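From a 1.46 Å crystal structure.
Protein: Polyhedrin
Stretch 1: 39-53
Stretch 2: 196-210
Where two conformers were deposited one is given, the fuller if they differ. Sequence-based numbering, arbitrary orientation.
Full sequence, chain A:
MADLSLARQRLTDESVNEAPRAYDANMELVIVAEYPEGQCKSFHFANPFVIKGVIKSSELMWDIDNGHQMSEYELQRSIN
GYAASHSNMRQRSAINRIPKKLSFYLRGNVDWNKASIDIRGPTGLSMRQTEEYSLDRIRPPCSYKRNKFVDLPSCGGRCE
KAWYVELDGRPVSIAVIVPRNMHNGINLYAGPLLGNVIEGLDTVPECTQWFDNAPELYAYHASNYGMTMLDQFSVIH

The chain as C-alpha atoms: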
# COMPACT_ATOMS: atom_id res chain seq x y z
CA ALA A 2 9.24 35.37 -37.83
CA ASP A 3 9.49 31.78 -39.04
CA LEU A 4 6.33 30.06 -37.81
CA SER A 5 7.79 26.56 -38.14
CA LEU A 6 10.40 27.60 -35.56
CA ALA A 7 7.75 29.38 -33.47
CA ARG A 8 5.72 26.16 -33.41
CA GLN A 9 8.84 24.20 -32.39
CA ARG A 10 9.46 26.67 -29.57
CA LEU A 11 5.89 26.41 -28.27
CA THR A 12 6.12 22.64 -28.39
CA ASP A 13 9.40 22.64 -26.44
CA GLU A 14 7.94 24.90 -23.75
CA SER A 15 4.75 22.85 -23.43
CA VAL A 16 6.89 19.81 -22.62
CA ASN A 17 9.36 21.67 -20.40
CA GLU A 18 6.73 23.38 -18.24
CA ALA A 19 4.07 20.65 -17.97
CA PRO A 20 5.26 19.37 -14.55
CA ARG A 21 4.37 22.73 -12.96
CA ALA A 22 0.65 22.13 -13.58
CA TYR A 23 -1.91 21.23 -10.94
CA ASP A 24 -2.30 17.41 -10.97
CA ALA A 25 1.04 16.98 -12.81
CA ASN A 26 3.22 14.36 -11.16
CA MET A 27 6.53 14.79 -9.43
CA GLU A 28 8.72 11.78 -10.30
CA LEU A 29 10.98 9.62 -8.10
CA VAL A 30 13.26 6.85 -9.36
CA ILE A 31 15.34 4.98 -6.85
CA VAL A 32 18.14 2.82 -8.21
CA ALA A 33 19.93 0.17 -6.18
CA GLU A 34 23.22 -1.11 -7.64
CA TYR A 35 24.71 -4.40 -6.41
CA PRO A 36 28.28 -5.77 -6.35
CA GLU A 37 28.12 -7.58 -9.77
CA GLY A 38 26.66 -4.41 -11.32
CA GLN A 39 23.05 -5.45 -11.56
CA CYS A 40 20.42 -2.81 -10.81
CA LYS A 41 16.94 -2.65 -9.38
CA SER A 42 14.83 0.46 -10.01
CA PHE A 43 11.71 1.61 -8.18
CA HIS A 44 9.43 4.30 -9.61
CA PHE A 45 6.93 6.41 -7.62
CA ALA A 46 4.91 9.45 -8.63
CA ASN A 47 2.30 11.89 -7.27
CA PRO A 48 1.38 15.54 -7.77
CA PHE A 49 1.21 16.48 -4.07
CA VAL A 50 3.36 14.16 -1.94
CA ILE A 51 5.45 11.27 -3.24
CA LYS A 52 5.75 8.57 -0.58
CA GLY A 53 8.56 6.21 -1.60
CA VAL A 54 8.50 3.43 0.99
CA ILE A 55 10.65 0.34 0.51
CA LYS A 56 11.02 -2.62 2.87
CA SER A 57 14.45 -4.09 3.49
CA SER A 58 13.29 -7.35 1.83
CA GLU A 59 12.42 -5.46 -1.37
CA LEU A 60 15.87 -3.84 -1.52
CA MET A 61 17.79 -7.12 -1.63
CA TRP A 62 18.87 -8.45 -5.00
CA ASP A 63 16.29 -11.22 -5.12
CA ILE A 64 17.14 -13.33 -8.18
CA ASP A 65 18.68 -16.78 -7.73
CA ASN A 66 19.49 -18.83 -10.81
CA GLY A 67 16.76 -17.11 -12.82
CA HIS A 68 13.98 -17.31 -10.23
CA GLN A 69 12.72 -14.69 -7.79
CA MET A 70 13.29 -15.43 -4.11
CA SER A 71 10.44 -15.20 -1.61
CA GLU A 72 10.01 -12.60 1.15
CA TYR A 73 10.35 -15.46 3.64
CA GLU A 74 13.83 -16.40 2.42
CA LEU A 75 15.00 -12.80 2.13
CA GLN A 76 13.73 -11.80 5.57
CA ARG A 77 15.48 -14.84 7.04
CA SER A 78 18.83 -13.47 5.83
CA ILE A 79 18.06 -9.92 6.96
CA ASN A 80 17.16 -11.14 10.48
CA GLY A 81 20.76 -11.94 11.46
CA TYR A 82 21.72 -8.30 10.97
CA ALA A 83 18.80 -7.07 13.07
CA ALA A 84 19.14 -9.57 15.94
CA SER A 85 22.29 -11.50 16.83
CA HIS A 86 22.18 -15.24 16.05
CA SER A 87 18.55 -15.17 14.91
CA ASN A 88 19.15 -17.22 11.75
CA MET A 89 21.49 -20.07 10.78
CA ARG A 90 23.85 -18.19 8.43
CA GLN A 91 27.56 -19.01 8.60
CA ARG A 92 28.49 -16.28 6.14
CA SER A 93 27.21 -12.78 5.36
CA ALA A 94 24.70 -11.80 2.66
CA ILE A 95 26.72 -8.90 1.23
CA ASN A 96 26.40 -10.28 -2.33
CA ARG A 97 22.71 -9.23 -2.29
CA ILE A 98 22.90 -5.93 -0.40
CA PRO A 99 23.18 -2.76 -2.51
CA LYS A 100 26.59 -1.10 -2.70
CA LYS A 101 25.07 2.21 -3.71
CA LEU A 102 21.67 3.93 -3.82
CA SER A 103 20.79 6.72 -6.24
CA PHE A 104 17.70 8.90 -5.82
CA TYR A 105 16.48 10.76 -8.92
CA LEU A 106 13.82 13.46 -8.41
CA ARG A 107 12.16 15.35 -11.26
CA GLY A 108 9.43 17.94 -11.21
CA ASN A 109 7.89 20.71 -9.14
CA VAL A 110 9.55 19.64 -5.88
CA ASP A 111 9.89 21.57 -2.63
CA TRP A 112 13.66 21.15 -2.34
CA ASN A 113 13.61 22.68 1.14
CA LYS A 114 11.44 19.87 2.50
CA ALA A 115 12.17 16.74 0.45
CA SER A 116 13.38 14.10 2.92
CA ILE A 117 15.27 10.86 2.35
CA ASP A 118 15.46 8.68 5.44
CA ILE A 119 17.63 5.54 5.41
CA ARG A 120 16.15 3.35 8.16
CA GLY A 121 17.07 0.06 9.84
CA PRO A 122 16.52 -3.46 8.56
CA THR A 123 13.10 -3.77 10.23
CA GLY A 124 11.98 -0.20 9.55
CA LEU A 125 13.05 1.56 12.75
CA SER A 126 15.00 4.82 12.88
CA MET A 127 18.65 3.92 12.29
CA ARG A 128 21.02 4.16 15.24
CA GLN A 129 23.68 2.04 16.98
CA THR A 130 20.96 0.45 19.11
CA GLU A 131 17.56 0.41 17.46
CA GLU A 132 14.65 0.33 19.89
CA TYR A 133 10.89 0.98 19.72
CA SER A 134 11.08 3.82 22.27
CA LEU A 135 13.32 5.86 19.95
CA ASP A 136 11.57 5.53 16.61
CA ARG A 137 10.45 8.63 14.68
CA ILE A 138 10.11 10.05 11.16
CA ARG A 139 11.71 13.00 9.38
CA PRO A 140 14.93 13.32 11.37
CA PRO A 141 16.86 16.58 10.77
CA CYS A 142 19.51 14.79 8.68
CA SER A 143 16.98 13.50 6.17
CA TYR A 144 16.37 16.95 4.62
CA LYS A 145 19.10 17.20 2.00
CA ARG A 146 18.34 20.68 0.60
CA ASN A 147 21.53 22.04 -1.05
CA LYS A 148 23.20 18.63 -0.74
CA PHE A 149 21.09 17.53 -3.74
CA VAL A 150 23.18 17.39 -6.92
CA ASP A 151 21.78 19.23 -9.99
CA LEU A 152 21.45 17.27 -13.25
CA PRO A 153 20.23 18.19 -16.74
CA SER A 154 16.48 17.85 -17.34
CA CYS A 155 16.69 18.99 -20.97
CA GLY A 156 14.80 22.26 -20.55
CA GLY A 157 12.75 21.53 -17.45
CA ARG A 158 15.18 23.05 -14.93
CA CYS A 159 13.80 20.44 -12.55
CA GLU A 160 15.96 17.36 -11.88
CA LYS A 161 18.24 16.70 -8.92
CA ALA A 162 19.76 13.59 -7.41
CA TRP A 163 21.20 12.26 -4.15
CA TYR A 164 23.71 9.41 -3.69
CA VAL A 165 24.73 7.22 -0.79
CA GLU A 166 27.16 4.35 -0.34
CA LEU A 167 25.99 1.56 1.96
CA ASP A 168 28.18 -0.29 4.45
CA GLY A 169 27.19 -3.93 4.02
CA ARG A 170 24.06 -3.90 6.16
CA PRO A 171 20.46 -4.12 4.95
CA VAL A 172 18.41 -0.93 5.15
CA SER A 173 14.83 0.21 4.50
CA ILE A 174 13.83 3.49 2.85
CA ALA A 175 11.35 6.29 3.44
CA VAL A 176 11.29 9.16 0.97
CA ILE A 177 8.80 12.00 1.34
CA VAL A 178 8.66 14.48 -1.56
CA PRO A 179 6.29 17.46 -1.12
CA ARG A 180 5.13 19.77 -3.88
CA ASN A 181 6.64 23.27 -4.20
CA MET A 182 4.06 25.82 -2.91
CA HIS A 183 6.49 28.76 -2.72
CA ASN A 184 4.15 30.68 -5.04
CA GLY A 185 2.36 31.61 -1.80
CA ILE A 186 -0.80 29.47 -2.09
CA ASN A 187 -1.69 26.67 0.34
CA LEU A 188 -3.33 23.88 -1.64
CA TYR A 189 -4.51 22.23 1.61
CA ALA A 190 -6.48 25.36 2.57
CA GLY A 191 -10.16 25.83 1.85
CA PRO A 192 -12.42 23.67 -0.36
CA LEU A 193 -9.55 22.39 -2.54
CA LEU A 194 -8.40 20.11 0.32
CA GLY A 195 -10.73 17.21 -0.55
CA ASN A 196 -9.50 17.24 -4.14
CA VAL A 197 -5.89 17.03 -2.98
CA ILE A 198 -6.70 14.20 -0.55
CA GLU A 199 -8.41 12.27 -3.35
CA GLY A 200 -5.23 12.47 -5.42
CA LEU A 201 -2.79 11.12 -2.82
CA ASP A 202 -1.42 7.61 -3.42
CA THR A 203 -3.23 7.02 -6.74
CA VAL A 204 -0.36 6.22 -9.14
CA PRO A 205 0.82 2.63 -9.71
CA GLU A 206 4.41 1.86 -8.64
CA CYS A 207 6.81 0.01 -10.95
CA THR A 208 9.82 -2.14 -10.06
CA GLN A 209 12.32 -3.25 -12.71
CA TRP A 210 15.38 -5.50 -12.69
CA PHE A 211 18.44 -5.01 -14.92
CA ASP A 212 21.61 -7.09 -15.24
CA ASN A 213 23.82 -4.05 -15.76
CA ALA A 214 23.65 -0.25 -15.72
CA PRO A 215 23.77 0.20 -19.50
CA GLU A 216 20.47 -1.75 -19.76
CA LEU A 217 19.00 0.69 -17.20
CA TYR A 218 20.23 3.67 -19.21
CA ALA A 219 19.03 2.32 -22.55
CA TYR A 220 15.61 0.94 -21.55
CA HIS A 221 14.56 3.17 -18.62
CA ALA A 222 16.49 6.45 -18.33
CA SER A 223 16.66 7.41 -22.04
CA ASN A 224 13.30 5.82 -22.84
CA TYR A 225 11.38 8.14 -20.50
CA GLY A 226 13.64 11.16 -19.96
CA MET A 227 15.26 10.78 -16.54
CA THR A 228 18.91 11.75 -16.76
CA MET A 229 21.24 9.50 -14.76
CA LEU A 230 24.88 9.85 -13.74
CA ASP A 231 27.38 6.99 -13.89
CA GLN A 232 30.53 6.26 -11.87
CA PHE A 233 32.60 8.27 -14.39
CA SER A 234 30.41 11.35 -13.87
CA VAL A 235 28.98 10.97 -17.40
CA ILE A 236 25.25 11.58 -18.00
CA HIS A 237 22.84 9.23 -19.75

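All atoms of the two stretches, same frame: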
# COMPACT_ATOMS: atom_id res chain seq x y z
N GLN A 39 24.47 -5.40 -11.26
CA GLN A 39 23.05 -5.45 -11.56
C GLN A 39 22.36 -4.32 -10.82
O GLN A 39 22.90 -3.78 -9.85
CB GLN A 39 22.44 -6.83 -11.25
CG GLN A 39 22.49 -7.26 -9.83
CD GLN A 39 23.78 -7.98 -9.46
OE1 GLN A 39 24.85 -7.42 -9.51
NE2 GLN A 39 23.65 -9.23 -9.06
N CYS A 40 21.18 -3.94 -11.32
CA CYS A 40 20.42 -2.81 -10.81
C CYS A 40 18.97 -3.16 -10.63
O CYS A 40 18.40 -3.94 -11.43
CB CYS A 40 20.48 -1.62 -11.77
SG CYS A 40 22.12 -0.92 -12.06
N LYS A 41 18.38 -2.59 -9.60
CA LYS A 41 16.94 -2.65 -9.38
C LYS A 41 16.44 -1.22 -9.31
O LYS A 41 17.02 -0.40 -8.61
CB LYS A 41 16.66 -3.38 -8.07
CG LYS A 41 15.45 -4.23 -8.07
CD LYS A 41 15.43 -5.20 -6.89
CE LYS A 41 14.01 -5.51 -6.53
NZ LYS A 41 13.88 -6.50 -5.45
N SER A 42 15.40 -0.89 -10.07
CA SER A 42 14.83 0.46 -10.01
C SER A 42 13.40 0.42 -9.51
O SER A 42 12.67 -0.51 -9.79
CB SER A 42 14.89 1.17 -11.37
OG SER A 42 14.08 0.51 -12.32
N PHE A 43 13.03 1.46 -8.77
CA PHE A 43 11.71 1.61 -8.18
C PHE A 43 11.20 2.98 -8.57
O PHE A 43 11.88 3.98 -8.32
CB PHE A 43 11.78 1.55 -6.64
CG PHE A 43 12.46 0.30 -6.10
CD1 PHE A 43 13.85 0.25 -5.99
CD2 PHE A 43 11.72 -0.79 -5.66
CE1 PHE A 43 14.48 -0.89 -5.47
CE2 PHE A 43 12.35 -1.93 -5.14
CZ PHE A 43 13.73 -1.98 -5.05
N HIS A 44 10.03 3.03 -9.19
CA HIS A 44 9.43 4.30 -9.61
C HIS A 44 8.17 4.65 -8.83
O HIS A 44 7.26 3.81 -8.71
CB HIS A 44 9.08 4.29 -11.10
CG HIS A 44 8.32 5.50 -11.52
ND1 HIS A 44 6.96 5.50 -11.71
CD2 HIS A 44 8.73 6.78 -11.71
CE1 HIS A 44 6.56 6.72 -12.04
NE2 HIS A 44 7.61 7.52 -12.03
N PHE A 45 8.10 5.89 -8.34
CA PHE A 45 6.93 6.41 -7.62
C PHE A 45 6.59 7.76 -8.21
O PHE A 45 7.48 8.48 -8.65
CB PHE A 45 7.22 6.63 -6.13
CG PHE A 45 7.66 5.40 -5.40
CD1 PHE A 45 8.99 5.04 -5.38
CD2 PHE A 45 6.74 4.63 -4.69
CE1 PHE A 45 9.41 3.90 -4.69
CE2 PHE A 45 7.15 3.49 -4.01
CZ PHE A 45 8.48 3.13 -4.00
N ALA A 46 5.32 8.13 -8.16
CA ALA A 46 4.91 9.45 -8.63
C ALA A 46 3.64 9.92 -7.92
O ALA A 46 2.78 9.12 -7.58
CB ALA A 46 4.67 9.43 -10.13
N ASN A 47 3.54 11.24 -7.76
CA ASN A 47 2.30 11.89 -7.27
C ASN A 47 2.40 13.38 -7.48
O ASN A 47 3.50 13.90 -7.54
CB ASN A 47 2.12 11.64 -5.77
CG ASN A 47 0.72 11.98 -5.28
OD1 ASN A 47 0.49 13.03 -4.66
ND2 ASN A 47 -0.22 11.09 -5.56
N PRO A 48 1.26 14.09 -7.59
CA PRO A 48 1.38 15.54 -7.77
C PRO A 48 1.60 16.30 -6.47
O PRO A 48 2.05 17.43 -6.54
CB PRO A 48 0.01 15.94 -8.37
CG PRO A 48 -0.56 14.66 -8.91
CD PRO A 48 -0.10 13.62 -7.91
N PHE A 49 1.26 15.72 -5.32
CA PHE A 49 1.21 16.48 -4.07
C PHE A 49 2.24 16.03 -3.03
O PHE A 49 2.95 16.86 -2.45
CB PHE A 49 -0.22 16.39 -3.51
CG PHE A 49 -1.26 16.78 -4.50
CD1 PHE A 49 -1.35 18.10 -4.92
CD2 PHE A 49 -2.12 15.85 -5.06
CE1 PHE A 49 -2.30 18.48 -5.85
CE2 PHE A 49 -3.08 16.23 -5.98
CZ PHE A 49 -3.16 17.54 -6.38
N VAL A 50 2.31 14.74 -2.79
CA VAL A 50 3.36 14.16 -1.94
C VAL A 50 3.73 12.79 -2.46
O VAL A 50 2.88 11.90 -2.49
CB VAL A 50 2.90 13.97 -0.46
CG1 VAL A 50 4.10 13.65 0.38
CG2 VAL A 50 2.19 15.19 0.06
N ILE A 51 4.98 12.62 -2.90
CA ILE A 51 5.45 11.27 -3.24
C ILE A 51 5.83 10.60 -1.93
O ILE A 51 6.54 11.19 -1.12
CB ILE A 51 6.70 11.24 -4.15
CG1 ILE A 51 6.49 12.08 -5.41
CG2 ILE A 51 7.04 9.77 -4.50
CD1 ILE A 51 7.72 12.12 -6.31
N LYS A 52 5.36 9.37 -1.73
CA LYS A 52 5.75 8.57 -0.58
C LYS A 52 6.43 7.29 -1.08
O LYS A 52 5.77 6.35 -1.49
CB LYS A 52 4.53 8.25 0.27
CG LYS A 52 3.93 9.51 0.86
CD LYS A 52 2.68 9.28 1.64
CE LYS A 52 2.15 10.62 2.14
NZ LYS A 52 1.01 10.54 3.08
N GLY A 53 7.76 7.31 -1.10
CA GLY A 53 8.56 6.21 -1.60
C GLY A 53 9.00 5.36 -0.43
O GLY A 53 9.92 5.72 0.29
N ASN A 196 -10.02 17.62 -2.82
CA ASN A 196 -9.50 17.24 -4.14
C ASN A 196 -8.04 16.79 -4.07
O ASN A 196 -7.63 15.85 -4.76
CB ASN A 196 -9.71 18.38 -5.14
CG ASN A 196 -9.52 17.93 -6.58
OD1 ASN A 196 -10.38 17.28 -7.18
ND2 ASN A 196 -8.37 18.26 -7.13
N VAL A 197 -7.25 17.45 -3.24
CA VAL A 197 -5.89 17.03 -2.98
C VAL A 197 -5.87 15.65 -2.30
O VAL A 197 -5.12 14.77 -2.70
CB VAL A 197 -5.13 18.06 -2.12
CG1 VAL A 197 -3.75 17.53 -1.72
CG2 VAL A 197 -5.02 19.40 -2.87
N ILE A 198 -6.70 15.46 -1.28
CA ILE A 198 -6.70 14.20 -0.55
C ILE A 198 -7.06 13.05 -1.48
O ILE A 198 -6.47 11.97 -1.40
CB ILE A 198 -7.64 14.25 0.68
CG1 ILE A 198 -7.02 15.15 1.76
CG2 ILE A 198 -7.87 12.85 1.24
CD1 ILE A 198 -7.89 15.37 2.97
N GLU A 199 -7.99 13.30 -2.40
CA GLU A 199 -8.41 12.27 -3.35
C GLU A 199 -7.27 11.85 -4.27
O GLU A 199 -7.27 10.73 -4.78
CB GLU A 199 -9.59 12.78 -4.17
CG GLU A 199 -10.89 12.73 -3.39
CD GLU A 199 -11.98 13.63 -3.93
OE1 GLU A 199 -11.82 14.22 -5.01
OE2 GLU A 199 -13.03 13.74 -3.26
N GLY A 200 -6.31 12.74 -4.49
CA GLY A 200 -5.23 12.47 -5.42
C GLY A 200 -3.99 11.80 -4.83
O GLY A 200 -3.13 11.31 -5.56
N LEU A 201 -3.91 11.76 -3.50
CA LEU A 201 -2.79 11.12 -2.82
C LEU A 201 -2.79 9.62 -3.08
O LEU A 201 -3.83 8.98 -3.03
CB LEU A 201 -2.91 11.37 -1.32
CG LEU A 201 -2.79 12.82 -0.85
CD1 LEU A 201 -2.97 12.90 0.65
CD2 LEU A 201 -1.45 13.41 -1.24
N ASP A 202 -1.61 9.07 -3.37
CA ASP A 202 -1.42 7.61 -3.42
C ASP A 202 -2.28 6.94 -4.49
O ASP A 202 -2.84 5.87 -4.25
CB ASP A 202 -1.77 6.98 -2.05
CG ASP A 202 -1.10 7.69 -0.88
OD1 ASP A 202 0.12 7.92 -0.92
OD2 ASP A 202 -1.81 8.00 0.11
N THR A 203 -2.37 7.55 -5.68
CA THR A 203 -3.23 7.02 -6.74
C THR A 203 -2.47 6.56 -7.99
O THR A 203 -3.10 6.16 -8.98
CB THR A 203 -4.28 8.08 -7.15
OG1 THR A 203 -3.62 9.27 -7.57
CG2 THR A 203 -5.19 8.43 -5.99
N VAL A 204 -1.14 6.59 -7.97
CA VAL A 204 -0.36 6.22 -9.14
C VAL A 204 0.32 4.86 -8.92
O VAL A 204 0.97 4.65 -7.89
CB VAL A 204 0.70 7.29 -9.48
CG1 VAL A 204 1.39 6.95 -10.79
CG2 VAL A 204 0.05 8.69 -9.52
N PRO A 205 0.16 3.93 -9.87
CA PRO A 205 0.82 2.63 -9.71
C PRO A 205 2.34 2.75 -9.66
O PRO A 205 2.92 3.51 -10.43
CB PRO A 205 0.41 1.85 -10.97
CG PRO A 205 -0.77 2.55 -11.51
CD PRO A 205 -0.66 3.99 -11.09
N GLU A 206 2.96 2.02 -8.74
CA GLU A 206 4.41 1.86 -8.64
C GLU A 206 4.91 0.94 -9.75
O GLU A 206 4.13 0.19 -10.35
CB GLU A 206 4.76 1.26 -7.27
CG GLU A 206 6.26 1.18 -6.91
CD GLU A 206 6.95 -0.14 -7.27
OE1 GLU A 206 8.19 -0.14 -7.37
OE2 GLU A 206 6.27 -1.18 -7.43
N CYS A 207 6.21 0.97 -10.02
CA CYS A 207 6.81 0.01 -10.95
C CYS A 207 8.24 -0.32 -10.54
O CYS A 207 9.06 0.58 -10.36
CB CYS A 207 6.77 0.53 -12.38
SG CYS A 207 7.40 -0.67 -13.59
N THR A 208 8.51 -1.62 -10.41
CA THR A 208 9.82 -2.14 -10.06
C THR A 208 10.38 -2.85 -11.28
O THR A 208 9.68 -3.64 -11.92
CB THR A 208 9.72 -3.18 -8.91
OG1 THR A 208 9.15 -2.56 -7.75
CG2 THR A 208 11.10 -3.76 -8.55
N GLN A 209 11.65 -2.58 -11.59
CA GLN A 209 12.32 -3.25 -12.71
C GLN A 209 13.68 -3.76 -12.28
O GLN A 209 14.33 -3.19 -11.40
CB GLN A 209 12.46 -2.31 -13.91
CG GLN A 209 11.14 -2.00 -14.60
CD GLN A 209 11.27 -0.91 -15.65
OE1 GLN A 209 11.64 0.22 -15.34
NE2 GLN A 209 10.99 -1.24 -16.90
N TRP A 210 14.10 -4.84 -12.94
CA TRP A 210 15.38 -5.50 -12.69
C TRP A 210 16.22 -5.40 -13.95
O TRP A 210 15.72 -5.62 -15.04
CB TRP A 210 15.16 -6.99 -12.43
CG TRP A 210 14.48 -7.32 -11.14
CD1 TRP A 210 15.08 -7.78 -10.01
CD2 TRP A 210 13.08 -7.24 -10.85
NE1 TRP A 210 14.14 -8.00 -9.03
CE2 TRP A 210 12.91 -7.67 -9.52
CE3 TRP A 210 11.97 -6.85 -11.59
CZ2 TRP A 210 11.66 -7.71 -8.91
CZ3 TRP A 210 10.71 -6.89 -10.97
CH2 TRP A 210 10.58 -7.33 -9.64
O HOH W 1 11.43 1.35 -12.15
O HOH W 2 5.22 3.52 -11.83
O HOH W 3 0.75 8.23 -6.07
O HOH W 4 3.68 5.75 -7.28
O HOH W 5 1.04 9.81 -2.55
O HOH W 6 -1.08 9.01 2.45

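Strand 40-47 runs antiparallel to strand 207-210 (167° between axes); past His-44 the direct backbone pairing stops, and water bridges, one side-chain hydrogen bond and apolar packing take over. Lys-41 lies opposite Trp-210, its CG 4.2 Å from the centroid of the five-membered ring of Trp-210, so this methylene lies over one face of that ring, a CH-pi contact. Ser-42 and Gln-209 form a hydrogen-bonded pair: Ser-42 N to Gln-209 O and Gln-209 N to Ser-42 O are both 2.9 Å. Phe-43 sits beside Thr-208 on the same sheet face as Lys-41; Glu-206 OE1, at the edge of its ring, accepts a hydrogen bond from Thr-208 OG1 (2.6 Å). His-44 N donates to Cys-207 O (2.9 Å), but the return bond, Cys-207 N to His-44 O, is weak at 3.3 Å: the ladder is ending. The Phe-45 ring carries Glu-206 CG over one face. At Ala-46 waters replace direct bonds, one linking its N to Val-204 O, another its O to Val-204 N. Asn-47 works both ways: ND2 donates to Gly-200 O (2.9 Å), while OD1 accepts from Phe-49 N (2.9 Å) and Val-50 N (3.1 Å), tying the local bend to the Gly-200 carbonyl. Phe-49 packs its ring face on Val-197 CG1, with Gly-200 CA at its edge; a CB there would clash with Phe-49 CE2. Finally, a water joins Lys-52 NZ to Asp-202 OD2.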